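Long-range contacts in GlcNAc-alpha-1,4-Gal-releasing endo-beta-galactosidase (Clostridium perfringens, PDB 1UPS), which probably hydrolyses internal beta-galactosidic linkages of glycans to release GlcNAc-alpha-1,4-Gal, as a calcium-binding member of glycoside hydrolase family 16: residues 101-106 with 120-125; 143-148 with 256-261; 303-308 with 325-330. All blocks are in the same frame, centred on the assembly; numbering follows the deposited sequence.

Interaction 1: 101-106 with 120-125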
loop_
_atom_site.group_PDB
_atom_site.type_symbol
_atom_site.label_atom_id
_atom_site.label_comp_id
_atom_site.label_asym_id
_atom_site.label_seq_id
_atom_site.Cartn_x
_atom_site.Cartn_y
_atom_site.Cartn_z
ATOM N N PHE A 101 -15.794 9.297 -9.317
ATOM C CA PHE A 101 -16.557 10.364 -8.647
ATOM C C PHE A 101 -16.342 11.671 -9.418
ATOM O O PHE A 101 -15.467 11.763 -10.299
ATOM C CB PHE A 101 -16.056 10.555 -7.203
ATOM C CG PHE A 101 -14.622 11.005 -7.143
ATOM C CD1 PHE A 101 -13.588 10.069 -7.220
ATOM C CD2 PHE A 101 -14.309 12.368 -7.110
ATOM C CE1 PHE A 101 -12.245 10.492 -7.239
ATOM C CE2 PHE A 101 -12.972 12.802 -7.117
ATOM C CZ PHE A 101 -11.938 11.853 -7.182
ATOM N N ASP A 102 -17.134 12.678 -9.069
ATOM C CA ASP A 102 -16.963 14.030 -9.593
ATOM C C ASP A 102 -17.509 14.918 -8.491
ATOM O O ASP A 102 -18.705 14.885 -8.210
ATOM C CB ASP A 102 -17.759 14.172 -10.893
ATOM C CG ASP A 102 -17.568 15.512 -11.580
ATOM O OD1 ASP A 102 -18.201 15.700 -12.659
ATOM O OD2 ASP A 102 -16.832 16.421 -11.147
ATOM N N LYS A 103 -16.640 15.689 -7.847
ATOM C CA LYS A 103 -17.046 16.393 -6.638
ATOM C C LYS A 103 -16.166 17.621 -6.429
ATOM O O LYS A 103 -14.950 17.549 -6.622
ATOM C CB LYS A 103 -16.978 15.449 -5.413
ATOM C CG LYS A 103 -17.599 16.034 -4.123
ATOM C CD LYS A 103 -17.727 14.947 -3.050
ATOM C CE LYS A 103 -18.435 15.429 -1.769
ATOM N NZ LYS A 103 -17.502 16.135 -0.851
ATOM N N SER A 104 -16.786 18.733 -6.024
ATOM C CA SER A 104 -16.057 19.980 -5.768
ATOM C C SER A 104 -14.943 19.789 -4.730
ATOM O O SER A 104 -15.088 18.996 -3.796
ATOM C CB SER A 104 -17.010 21.072 -5.256
ATOM O OG SER A 104 -17.856 21.552 -6.286
ATOM N N TRP A 105 -13.853 20.542 -4.900
ATOM C CA TRP A 105 -12.781 20.690 -3.909
ATOM C C TRP A 105 -11.882 19.460 -3.690
ATOM O O TRP A 105 -10.924 19.540 -2.920
ATOM C CB TRP A 105 -13.344 21.158 -2.550
ATOM C CG TRP A 105 -13.837 22.578 -2.541
ATOM C CD1 TRP A 105 -15.130 23.004 -2.452
ATOM C CD2 TRP A 105 -13.025 23.750 -2.591
ATOM N NE1 TRP A 105 -15.175 24.379 -2.454
ATOM C CE2 TRP A 105 -13.894 24.865 -2.540
ATOM C CE3 TRP A 105 -11.646 23.975 -2.681
ATOM C CZ2 TRP A 105 -13.428 26.190 -2.576
ATOM C CZ3 TRP A 105 -11.177 25.300 -2.718
ATOM C CH2 TRP A 105 -12.074 26.384 -2.667
ATOM N N ILE A 106 -12.148 18.355 -4.383
ATOM C CA ILE A 106 -11.397 17.122 -4.097
ATOM C C ILE A 106 -9.908 17.201 -4.482
ATOM O O ILE A 106 -9.569 17.541 -5.622
ATOM C CB ILE A 106 -12.048 15.883 -4.756
ATOM C CG1 ILE A 106 -13.473 15.672 -4.208
ATOM C CG2 ILE A 106 -11.171 14.643 -4.470
ATOM C CD1 ILE A 106 -13.555 15.514 -2.645
ATOM N N GLU A 120 -22.348 17.062 -7.424
ATOM C CA GLU A 120 -21.736 15.866 -6.849
ATOM C C GLU A 120 -22.264 14.597 -7.490
ATOM O O GLU A 120 -23.485 14.392 -7.596
ATOM C CB GLU A 120 -21.938 15.844 -5.334
ATOM C CG GLU A 120 -21.249 14.678 -4.633
ATOM C CD GLU A 120 -21.524 14.651 -3.137
ATOM O OE1 GLU A 120 -22.090 15.633 -2.588
ATOM O OE2 GLU A 120 -21.162 13.650 -2.496
ATOM N N TRP A 121 -21.328 13.749 -7.923
ATOM C CA TRP A 121 -21.657 12.439 -8.481
ATOM C C TRP A 121 -20.674 11.384 -7.955
ATOM O O TRP A 121 -19.469 11.643 -7.837
ATOM C CB TRP A 121 -21.670 12.504 -10.026
ATOM C CG TRP A 121 -21.753 11.149 -10.684
ATOM C CD1 TRP A 121 -22.890 10.434 -10.992
ATOM C CD2 TRP A 121 -20.650 10.345 -11.101
ATOM N NE1 TRP A 121 -22.550 9.230 -11.566
ATOM C CE2 TRP A 121 -21.178 9.147 -11.644
ATOM C CE3 TRP A 121 -19.253 10.519 -11.082
ATOM C CZ2 TRP A 121 -20.361 8.134 -12.176
ATOM C CZ3 TRP A 121 -18.438 9.497 -11.578
ATOM C CH2 TRP A 121 -18.999 8.324 -12.127
ATOM N N ARG A 122 -21.193 10.205 -7.615
ATOM C CA ARG A 122 -20.376 9.157 -7.024
ATOM C C ARG A 122 -20.641 7.849 -7.758
ATOM O O ARG A 122 -21.686 7.202 -7.545
ATOM C CB ARG A 122 -20.655 9.003 -5.515
ATOM C CG ARG A 122 -20.565 10.326 -4.724
ATOM C CD ARG A 122 -21.058 10.217 -3.304
ATOM N NE ARG A 122 -20.120 9.585 -2.373
ATOM C CZ ARG A 122 -19.367 10.251 -1.498
ATOM N NH1 ARG A 122 -18.582 9.588 -0.656
ATOM N NH2 ARG A 122 -19.386 11.587 -1.474
ATOM N N GLY A 123 -19.706 7.488 -8.635
ATOM C CA GLY A 123 -19.735 6.212 -9.340
ATOM C C GLY A 123 -19.469 5.059 -8.393
ATOM O O GLY A 123 -20.244 4.082 -8.331
ATOM N N TYR A 124 -18.369 5.164 -7.650
ATOM C CA TYR A 124 -18.053 4.220 -6.587
ATOM C C TYR A 124 -17.179 4.867 -5.524
ATOM O O TYR A 124 -16.023 5.218 -5.783
ATOM C CB TYR A 124 -17.356 2.959 -7.127
ATOM C CG TYR A 124 -17.164 1.906 -6.044
ATOM C CD1 TYR A 124 -18.268 1.260 -5.475
ATOM C CD2 TYR A 124 -15.885 1.575 -5.573
ATOM C CE1 TYR A 124 -18.104 0.303 -4.473
ATOM C CE2 TYR A 124 -15.707 0.631 -4.555
ATOM C CZ TYR A 124 -16.829 -0.005 -4.021
ATOM O OH TYR A 124 -16.683 -0.946 -3.031
ATOM N N THR A 125 -17.743 5.034 -4.335
ATOM C CA THR A 125 -16.981 5.500 -3.186
ATOM C C THR A 125 -17.267 4.537 -2.043
ATOM O O THR A 125 -18.431 4.146 -1.828
ATOM C CB THR A 125 -17.418 6.923 -2.763
ATOM O OG1 THR A 125 -18.838 6.940 -2.578
ATOM C CG2 THR A 125 -17.172 7.956 -3.904
#
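Within the family 16 glycoside hydrolase domain, whose fold is the concanavalin-like beta sandwich, strands 101-102 and 121-122 form a small two-stranded antiparallel ladder. D102 and W121 are its hydrogen-bonded pair, and both bonds lie in the carbonyl planes: D102 N reaches W121 O at 2.8 Å, and W121 N returns to D102 O at 2.9 Å with an N-H...O angle of 162°. F101 and R122 make the adjoining non-hydrogen-bonded pair. Each bonded carbonyl also receives a CA-H: F101 CA stands 3.3 Å from W121 O, and E120 CA approaches D102 O. The indole of W121, set by a CG anti to the backbone N (chi1 170°), lies along the F101 backbone. Its CE3-CZ3 border does the touching, with W121 CE3 3.5 Å from F101 C, while the peptide nitrogen of G123 sits over one ring face, toward its rim. On the side of the ladder bearing F101 and R122, K103 runs alongside E120, both pointing the same way. K103 CE packs 3.3 Å from E120 OE2, yet the bend at the last torsion (chi4 -83°) turns the ammonium away: K103 NZ stays 4.7 Å from that oxygen, too far for a salt bridge, and bonds to M153 O and N158 OD1. R122 NH2 meets E120 OE2 at 2.9 Å, nearly along the C-O axis and close to the guanidinium plane, and the same nitrogen salt-bridges D155, whereas NH1 salt-bridges E245. Across the ladder, D102 OD2 pairs with R118 NE, so D102, K103 and R122 each have polar partners beyond the two segments. The third guanidinium nitrogen, R122 NE, donates to T125 OG1 at 2.9 Å, with the hydroxyl oxygen tilted modestly from the guanidinium plane.

Interaction 2: 143-148 with 256-261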
loop_
_atom_site.group_PDB
_atom_site.type_symbol
_atom_site.label_atom_id
_atom_site.label_comp_id
_atom_site.label_asym_id
_atom_site.label_seq_id
_atom_site.Cartn_x
_atom_site.Cartn_y
_atom_site.Cartn_z
ATOM N N GLY A 143 10.450 9.446 -19.254
ATOM C CA GLY A 143 9.727 10.108 -18.163
ATOM C C GLY A 143 8.221 9.867 -18.190
ATOM O O GLY A 143 7.600 9.802 -19.262
ATOM N N GLY A 144 7.626 9.738 -17.004
ATOM C CA GLY A 144 6.206 9.463 -16.905
ATOM C C GLY A 144 5.929 8.341 -15.919
ATOM O O GLY A 144 6.854 7.673 -15.434
ATOM N N HIS A 145 4.654 8.157 -15.603
ATOM C CA HIS A 145 4.228 7.079 -14.712
ATOM C C HIS A 145 2.761 6.789 -14.923
ATOM O O HIS A 145 2.070 7.572 -15.554
ATOM C CB HIS A 145 4.536 7.406 -13.227
ATOM C CG HIS A 145 3.673 8.472 -12.606
ATOM N ND1 HIS A 145 3.895 9.821 -12.788
ATOM C CD2 HIS A 145 2.646 8.374 -11.726
ATOM C CE1 HIS A 145 3.025 10.512 -12.065
ATOM N NE2 HIS A 145 2.252 9.653 -11.410
ATOM N N GLN A 146 2.298 5.656 -14.403
ATOM C CA GLN A 146 0.866 5.384 -14.349
ATOM C C GLN A 146 0.482 5.328 -12.881
ATOM O O GLN A 146 1.351 5.172 -12.020
ATOM C CB GLN A 146 0.527 4.059 -15.052
ATOM C CG GLN A 146 1.364 2.856 -14.575
ATOM C CD GLN A 146 2.438 2.478 -15.599
ATOM O OE1 GLN A 146 2.114 2.201 -16.756
ATOM N NE2 GLN A 146 3.706 2.507 -15.189
ATOM N N ALA A 147 -0.811 5.458 -12.587
ATOM C CA ALA A 147 -1.239 5.484 -11.191
ATOM C C ALA A 147 -2.635 4.912 -10.973
ATOM O O ALA A 147 -3.561 5.168 -11.758
ATOM C CB ALA A 147 -1.152 6.913 -10.633
ATOM N N TRP A 148 -2.750 4.121 -9.903
ATOM C CA TRP A 148 -4.033 3.689 -9.376
ATOM C C TRP A 148 -4.020 4.233 -7.966
ATOM O O TRP A 148 -3.141 3.874 -7.160
ATOM C CB TRP A 148 -4.107 2.170 -9.342
ATOM C CG TRP A 148 -5.314 1.609 -8.617
ATOM C CD1 TRP A 148 -6.551 2.192 -8.444
ATOM C CD2 TRP A 148 -5.388 0.325 -7.995
ATOM N NE1 TRP A 148 -7.368 1.348 -7.712
ATOM C CE2 TRP A 148 -6.689 0.185 -7.454
ATOM C CE3 TRP A 148 -4.481 -0.723 -7.834
ATOM C CZ2 TRP A 148 -7.092 -0.960 -6.741
ATOM C CZ3 TRP A 148 -4.881 -1.869 -7.135
ATOM C CH2 TRP A 148 -6.174 -1.969 -6.590
ATOM N N ALA A 256 5.576 15.287 -15.977
ATOM C CA ALA A 256 5.262 15.557 -14.584
ATOM C C ALA A 256 6.507 15.333 -13.728
ATOM O O ALA A 256 7.640 15.337 -14.245
ATOM C CB ALA A 256 4.085 14.659 -14.126
ATOM N N GLY A 257 6.321 15.133 -12.426
ATOM C CA GLY A 257 7.470 14.949 -11.551
ATOM C C GLY A 257 8.227 13.652 -11.811
ATOM O O GLY A 257 9.371 13.495 -11.358
ATOM N N SER A 258 7.587 12.720 -12.519
ATOM C CA SER A 258 8.225 11.465 -12.922
ATOM C C SER A 258 9.041 11.599 -14.201
ATOM O O SER A 258 9.483 10.596 -14.747
ATOM C CB SER A 258 7.187 10.348 -13.098
ATOM O OG SER A 258 6.107 10.786 -13.918
ATOM N N GLY A 259 9.218 12.827 -14.700
ATOM C CA GLY A 259 10.159 13.049 -15.793
ATOM C C GLY A 259 9.565 13.455 -17.133
ATOM O O GLY A 259 8.400 13.169 -17.417
ATOM N N ALA A 260 10.389 14.107 -17.959
ATOM C CA ALA A 260 9.967 14.561 -19.286
ATOM C C ALA A 260 9.831 13.354 -20.207
ATOM O O ALA A 260 10.603 12.387 -20.091
ATOM C CB ALA A 260 11.010 15.539 -19.863
ATOM N N HIS A 261 8.868 13.411 -21.133
ATOM C CA HIS A 261 8.623 12.320 -22.086
ATOM C C HIS A 261 9.866 11.973 -22.903
ATOM O O HIS A 261 10.631 12.872 -23.287
ATOM C CB HIS A 261 7.472 12.670 -23.057
ATOM C CG HIS A 261 7.740 13.867 -23.941
ATOM N ND1 HIS A 261 7.461 15.158 -23.546
ATOM C CD2 HIS A 261 8.217 13.959 -25.213
ATOM C CE1 HIS A 261 7.765 15.996 -24.527
ATOM N NE2 HIS A 261 8.219 15.297 -25.554
#
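Two side chains, H145 and S258, carry the polar centre of this contact, which joins the start of strand 145-152 of the family 16 beta sandwich to the loop between strands 246-254 and 267-279, away from the calcium site. In both residues the first torsion takes the crowded position, between the backbone N and the carbonyl carbon. For H145 (chi1 72°) this sets the ring beside its own backbone, and the roughly perpendicular second torsion turns ND1 to the serine; for S258 (chi1 50°) it brings the hydroxyl forward to meet that edge. H145 ND1 and S258 OG are 2.7 Å apart in a nearly straight hydrogen bond (161°), with the oxygen in the ring plane. S258 CB lies 3.3 Å from H145 ND1, and the ring of Y253 stacks on the imidazole, so its rotation is fixed from edge and face. The serine is delivered by a type I beta turn from A256 to G259, closed by G259 N donating to A256 O at 3.0 Å. Glycine backbone makes up most of the remainder. G144 and G259 both have positive phi with an extended psi, a backbone region readily open only to glycine, and G143 lets its alpha carbon lie against the loop, G143 CA being 3.4 Å from G259 O. G144 N donates to S258 O at 3.0 Å from well above the carbonyl plane. A weak bond from G143 N to A260 O, 3.1 Å long and poorly aligned, ends the row, while G143 O turns to T254 OG1. Since either H145 ND1 or S258 OG could supply the shared proton, more than one imidazole tautomer is possible; each satisfies the other's buried polar atom, and their protonation is probably coupled.

Interaction 3: 303-308 with 325-330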
loop_
_atom_site.group_PDB
_atom_site.type_symbol
_atom_site.label_atom_id
_atom_site.label_comp_id
_atom_site.label_asym_id
_atom_site.label_seq_id
_atom_site.Cartn_x
_atom_site.Cartn_y
_atom_site.Cartn_z
ATOM N N LEU A 303 9.713 -18.197 19.533
ATOM C CA LEU A 303 10.241 -17.257 20.521
ATOM C C LEU A 303 9.496 -17.312 21.844
ATOM O O LEU A 303 8.269 -17.321 21.868
ATOM C CB LEU A 303 10.140 -15.815 20.001
ATOM C CG LEU A 303 10.862 -15.540 18.693
ATOM C CD1 LEU A 303 10.812 -14.032 18.387
ATOM C CD2 LEU A 303 12.298 -16.064 18.778
ATOM N N TYR A 304 10.255 -17.321 22.934
ATOM C CA TYR A 304 9.685 -17.225 24.268
ATOM C C TYR A 304 10.663 -16.589 25.247
ATOM O O TYR A 304 11.861 -16.512 24.976
ATOM C CB TYR A 304 9.217 -18.607 24.769
ATOM C CG TYR A 304 10.334 -19.591 25.075
ATOM C CD1 TYR A 304 10.787 -19.774 26.387
ATOM C CD2 TYR A 304 10.918 -20.362 24.061
ATOM C CE1 TYR A 304 11.797 -20.692 26.681
ATOM C CE2 TYR A 304 11.935 -21.295 24.354
ATOM C CZ TYR A 304 12.368 -21.442 25.658
ATOM O OH TYR A 304 13.371 -22.344 25.964
ATOM N N ILE A 305 10.140 -16.119 26.381
ATOM C CA ILE A 305 10.977 -15.566 27.444
ATOM C C ILE A 305 10.943 -16.502 28.633
ATOM O O ILE A 305 9.866 -16.816 29.155
ATOM C CB ILE A 305 10.507 -14.158 27.851
ATOM C CG1 ILE A 305 10.762 -13.166 26.714
ATOM C CG2 ILE A 305 11.240 -13.677 29.112
ATOM C CD1 ILE A 305 10.263 -11.757 27.013
ATOM N N GLU A 306 12.132 -16.953 29.024
ATOM C CA GLU A 306 12.354 -17.832 30.168
ATOM C C GLU A 306 12.583 -16.979 31.421
ATOM O O GLU A 306 13.183 -15.913 31.348
ATOM C CB GLU A 306 13.597 -18.682 29.876
ATOM C CG GLU A 306 13.797 -19.897 30.764
ATOM C CD GLU A 306 15.052 -20.684 30.413
ATOM O OE1 GLU A 306 15.063 -21.918 30.637
ATOM O OE2 GLU A 306 16.037 -20.079 29.930
ATOM N N GLU A 307 12.104 -17.450 32.572
ATOM C CA GLU A 307 12.326 -16.747 33.830
ATOM C C GLU A 307 13.817 -16.683 34.139
ATOM O O GLU A 307 14.555 -17.640 33.871
ATOM C CB GLU A 307 11.583 -17.452 34.972
ATOM C CG GLU A 307 10.286 -16.774 35.372
ATOM C CD GLU A 307 9.560 -17.525 36.473
ATOM O OE1 GLU A 307 9.961 -17.388 37.658
ATOM O OE2 GLU A 307 8.588 -18.249 36.149
ATOM N N ASN A 308 14.246 -15.551 34.699
ATOM C CA ASN A 308 15.652 -15.289 35.041
ATOM C C ASN A 308 16.649 -15.465 33.894
ATOM O O ASN A 308 17.762 -15.974 34.084
ATOM C CB ASN A 308 16.076 -16.082 36.281
ATOM C CG ASN A 308 15.453 -15.543 37.538
ATOM O OD1 ASN A 308 15.727 -14.409 37.946
ATOM N ND2 ASN A 308 14.593 -16.344 38.162
ATOM N N ALA A 325 5.366 -17.927 25.331
ATOM C CA ALA A 325 5.608 -17.898 23.876
ATOM C C ALA A 325 4.570 -17.068 23.132
ATOM O O ALA A 325 4.553 -17.060 21.907
ATOM C CB ALA A 325 5.624 -19.336 23.315
ATOM N N LYS A 326 3.712 -16.369 23.874
ATOM C CA LYS A 326 2.641 -15.582 23.270
ATOM C C LYS A 326 2.984 -14.096 23.294
ATOM O O LYS A 326 3.452 -13.582 24.324
ATOM C CB LYS A 326 1.305 -15.847 23.972
ATOM C CG LYS A 326 0.794 -17.282 23.777
ATOM C CD LYS A 326 -0.589 -17.452 24.388
ATOM C CE LYS A 326 -1.067 -18.916 24.327
ATOM N NZ LYS A 326 -2.342 -19.038 25.098
ATOM N N TRP A 327 2.752 -13.436 22.156
ATOM C CA TRP A 327 3.177 -12.041 21.914
ATOM C C TRP A 327 2.035 -11.154 21.420
ATOM O O TRP A 327 1.106 -11.636 20.789
ATOM C CB TRP A 327 4.326 -12.006 20.879
ATOM C CG TRP A 327 5.483 -12.866 21.281
ATOM C CD1 TRP A 327 5.592 -14.211 21.116
ATOM C CD2 TRP A 327 6.670 -12.447 21.970
ATOM N NE1 TRP A 327 6.783 -14.662 21.635
ATOM C CE2 TRP A 327 7.466 -13.598 22.170
ATOM C CE3 TRP A 327 7.156 -11.203 22.419
ATOM C CZ2 TRP A 327 8.715 -13.554 22.802
ATOM C CZ3 TRP A 327 8.404 -11.156 23.058
ATOM C CH2 TRP A 327 9.172 -12.329 23.229
ATOM N N SER A 328 2.131 -9.852 21.702
ATOM C CA SER A 328 1.172 -8.848 21.237
ATOM C C SER A 328 1.937 -7.847 20.392
ATOM O O SER A 328 3.150 -7.668 20.567
ATOM C CB SER A 328 0.572 -8.067 22.421
ATOM O OG SER A 328 -0.325 -8.852 23.175
ATOM N N LYS A 329 1.223 -7.181 19.493
ATOM C CA LYS A 329 1.784 -6.053 18.760
ATOM C C LYS A 329 1.146 -4.738 19.177
ATOM O O LYS A 329 -0.052 -4.667 19.466
ATOM C CB LYS A 329 1.623 -6.232 17.256
ATOM C CG LYS A 329 2.189 -7.529 16.722
ATOM C CD LYS A 329 1.641 -7.820 15.323
ATOM C CE LYS A 329 2.491 -7.165 14.277
ATOM N NZ LYS A 329 1.844 -7.267 12.934
ATOM N N GLU A 330 1.970 -3.698 19.194
ATOM C CA GLU A 330 1.504 -2.344 19.421
ATOM C C GLU A 330 2.168 -1.476 18.375
ATOM O O GLU A 330 3.240 -1.816 17.865
ATOM C CB GLU A 330 1.885 -1.875 20.817
ATOM C CG GLU A 330 1.043 -2.504 21.914
ATOM C CD GLU A 330 1.528 -2.166 23.306
ATOM O OE1 GLU A 330 2.042 -1.051 23.513
ATOM O OE2 GLU A 330 1.370 -3.015 24.203
HETATM O O HOH W 1 6.297 -17.857 19.891
#
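The C-terminal part of the chain, probably a ricin-type beta-trefoil as in related proteins, brings residues 303-305, on strand 302-304, against A325 and W327. The tight part centres on the buried indole of W327, whose CG is anti to the carbonyl carbon (chi1 -55°), directing the ring at the 303-305 backbone. W327 NE1 donates to L303 O at 3.1 Å (162°); the oxygen lies in the ring plane, although the donor stands above the carbonyl plane. Farther round the benzo ring, L303 CB touches W327 CZ2 at 3.9 Å, and I305, crossing the indole at about a right angle, puts CG1 3.9 Å from W327 CH2. Y304 adds a small contact, its CB 3.8 Å from A325 CA and also near A325 CB. From there the contact loosens: Y304 is partly exposed and its ring leads away from A325, and the exposed residues E306, E307 and N308 touch nothing of 325-330. A water bridges two carbonyls that, as acceptors, cannot bond each other: it donates to L303 O at 2.8 Å and to A325 O at 2.8 Å, giving L303 O a second donor, while A325 CA also approaches that carbonyl at 3.4 Å.

All four segments of interactions 1 and 2 lie in the family 16 range, their nearest atoms about 9 Å apart, and strand 145-152, which starts in interaction 2, also carries V151 against F101 and I106 of interaction 1. Interaction 3 is remote, its centre about 48 Å and 47 Å from theirs, across the chain's centre. It is the most buried, with four of five touching residues enclosed, and is mostly apolar around one indole. The other two are partly buried. Interaction 1 pairs strands by reciprocal backbone bonds flanked by charged pairs, whereas interaction 2 joins a strand start to a loop through glycine backbone and one imidazole-hydroxyl hydrogen bond.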